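Local coordinates for protein cytochrome P450 (Bacillus megaterium, PDB 5L92) that probably acts as a heme-dependent monooxygenase and binds the steroid corticosterone beside its heme, at residues I132-H137 against K396-R401. Numbering follows the deposited sequence.
Sequences IDIVEH and KELLIR
D133 OD1 is gripped by two backbone N-H groups, L398 N at 2.9 Å from D133 OD1 across the contact and V135 N at 3.0 Å within 132-137, which reach it from opposite faces of the carboxylate plane. The site is the small C-terminal antiparallel sheet of the cytochrome P450 fold, away from the substrate pocket; the V135 side chain is about 14 Å from the heme. Strand 399-401, near the chain end, runs between 377-378 and the outer strand 131-133, whose last residue, D133, is also the N-cap of helix 134-139. D133 CG lies anti to the backbone N (chi1 -177°); beyond it OD1 meets L398 N and OD2 lies against E397 CB.

I132 and I400 form the hydrogen-bonded pair: I132 N donates to I400 O and I400 N to I132 O, both at 2.8 Å, and the CA-H of L399 also leans on I132 O. One step on, D133 and L399 are the non-hydrogen-bonded pair, and L399 CD2 packs against D133 CB at 3.4 Å. One more backbone bond, I134 N to L398 O (3.0 Å), follows this last bridge.

I134 and I400 meet obliquely through their CG1 atoms, 3.6 Å apart, and V135 sets CG2 beside L398 CB. Helix 247-260 lies next to this apolar group, touching I134 and V135 through S252, L398 through I255 and I400 through M259. The D133 and E397 side chains cross at about a right angle, their charged oxygens near but not in contact; E397 has a long, weak ion pair with K385, which may ease the repulsion. At the far end of the contact, V135 CG1, anti to its backbone N (chi1 170°), rests on K396 O at 3.4 Å.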
# COMPACT_ATOMS: atom_id res chain seq x y z
N ILE A 132 -3.42 0.66 -24.07
CA ILE A 132 -3.53 1.57 -22.93
C ILE A 132 -2.55 1.18 -21.83
O ILE A 132 -2.17 0.02 -21.67
CB ILE A 132 -4.95 1.62 -22.36
CG1 ILE A 132 -5.41 0.22 -21.95
CG2 ILE A 132 -5.93 2.21 -23.39
CD1 ILE A 132 -6.75 0.19 -21.27
N ASP A 133 -2.17 2.17 -21.03
CA ASP A 133 -1.35 1.96 -19.84
C ASP A 133 -2.29 1.79 -18.65
O ASP A 133 -2.85 2.76 -18.13
CB ASP A 133 -0.40 3.14 -19.67
CG ASP A 133 0.55 2.99 -18.48
OD1 ASP A 133 0.44 2.01 -17.73
OD2 ASP A 133 1.39 3.86 -18.29
N ILE A 134 -2.47 0.54 -18.20
CA ILE A 134 -3.34 0.24 -17.06
C ILE A 134 -3.06 1.21 -15.91
O ILE A 134 -3.97 1.62 -15.18
CB ILE A 134 -3.18 -1.21 -16.59
CG1 ILE A 134 -3.60 -2.21 -17.68
CG2 ILE A 134 -3.99 -1.47 -15.35
CD1 ILE A 134 -4.93 -1.93 -18.30
N VAL A 135 -1.79 1.56 -15.73
CA VAL A 135 -1.38 2.35 -14.57
C VAL A 135 -1.83 3.80 -14.76
O VAL A 135 -2.68 4.30 -14.03
CB VAL A 135 0.14 2.24 -14.33
CG1 VAL A 135 0.59 3.25 -13.29
CG2 VAL A 135 0.55 0.82 -13.88
N GLU A 136 -1.31 4.46 -15.79
CA GLU A 136 -1.61 5.87 -15.98
C GLU A 136 -3.11 6.11 -16.19
O GLU A 136 -3.66 7.08 -15.65
CB GLU A 136 -0.80 6.43 -17.15
CG GLU A 136 -1.01 7.94 -17.40
CD GLU A 136 -0.46 8.44 -18.74
OE1 GLU A 136 0.61 7.96 -19.17
OE2 GLU A 136 -1.10 9.31 -19.37
N HIS A 137 -3.80 5.24 -16.93
CA HIS A 137 -5.18 5.56 -17.31
C HIS A 137 -6.24 5.00 -16.37
O HIS A 137 -7.38 5.45 -16.43
CB HIS A 137 -5.45 5.11 -18.74
CG HIS A 137 -4.60 5.80 -19.75
ND1 HIS A 137 -4.53 7.17 -19.84
CD2 HIS A 137 -3.82 5.32 -20.75
CE1 HIS A 137 -3.72 7.51 -20.83
NE2 HIS A 137 -3.28 6.41 -21.40
N LYS A 396 5.58 0.79 -12.70
CA LYS A 396 5.36 2.19 -13.04
C LYS A 396 4.45 2.36 -14.25
O LYS A 396 3.81 3.41 -14.40
CB LYS A 396 6.70 2.85 -13.32
CG LYS A 396 7.70 2.74 -12.11
CD LYS A 396 9.12 3.08 -12.49
CE LYS A 396 9.23 4.44 -13.13
NZ LYS A 396 8.50 5.49 -12.36
N GLU A 397 4.42 1.36 -15.14
CA GLU A 397 3.54 1.36 -16.30
C GLU A 397 3.18 -0.09 -16.61
O GLU A 397 3.86 -1.02 -16.16
CB GLU A 397 4.18 2.07 -17.51
CG GLU A 397 5.46 1.44 -18.07
CD GLU A 397 5.66 1.76 -19.59
OE1 GLU A 397 5.60 2.95 -19.98
OE2 GLU A 397 5.86 0.80 -20.40
N LEU A 398 2.09 -0.29 -17.35
CA LEU A 398 1.69 -1.65 -17.72
C LEU A 398 0.89 -1.56 -19.02
O LEU A 398 -0.34 -1.40 -19.01
CB LEU A 398 0.91 -2.29 -16.58
CG LEU A 398 0.35 -3.71 -16.77
CD1 LEU A 398 1.37 -4.65 -17.25
CD2 LEU A 398 -0.18 -4.23 -15.48
N LEU A 399 1.60 -1.62 -20.15
CA LEU A 399 0.96 -1.40 -21.45
C LEU A 399 0.26 -2.66 -21.90
O LEU A 399 0.88 -3.73 -22.02
CB LEU A 399 1.98 -0.94 -22.49
CG LEU A 399 2.71 0.34 -22.08
CD1 LEU A 399 3.66 0.81 -23.18
CD2 LEU A 399 1.73 1.43 -21.69
N ILE A 400 -1.04 -2.53 -22.15
CA ILE A 400 -1.91 -3.62 -22.56
C ILE A 400 -2.57 -3.28 -23.90
O ILE A 400 -2.94 -2.13 -24.14
CB ILE A 400 -2.96 -3.88 -21.46
CG1 ILE A 400 -2.31 -4.42 -20.19
CG2 ILE A 400 -4.06 -4.77 -21.96
CD1 ILE A 400 -1.67 -5.75 -20.29
N ARG A 401 -2.74 -4.29 -24.73
CA ARG A 401 -3.43 -4.21 -25.98
C ARG A 401 -4.81 -4.84 -25.74
O ARG A 401 -4.91 -5.94 -25.27
CB ARG A 401 -2.67 -4.93 -27.07
CG ARG A 401 -3.44 -5.18 -28.34
CD ARG A 401 -2.59 -5.29 -29.57
NE ARG A 401 -1.97 -4.04 -29.87
CZ ARG A 401 -1.17 -3.85 -30.88
NH1 ARG A 401 -0.91 -4.80 -31.71
NH2 ARG A 401 -0.65 -2.69 -31.07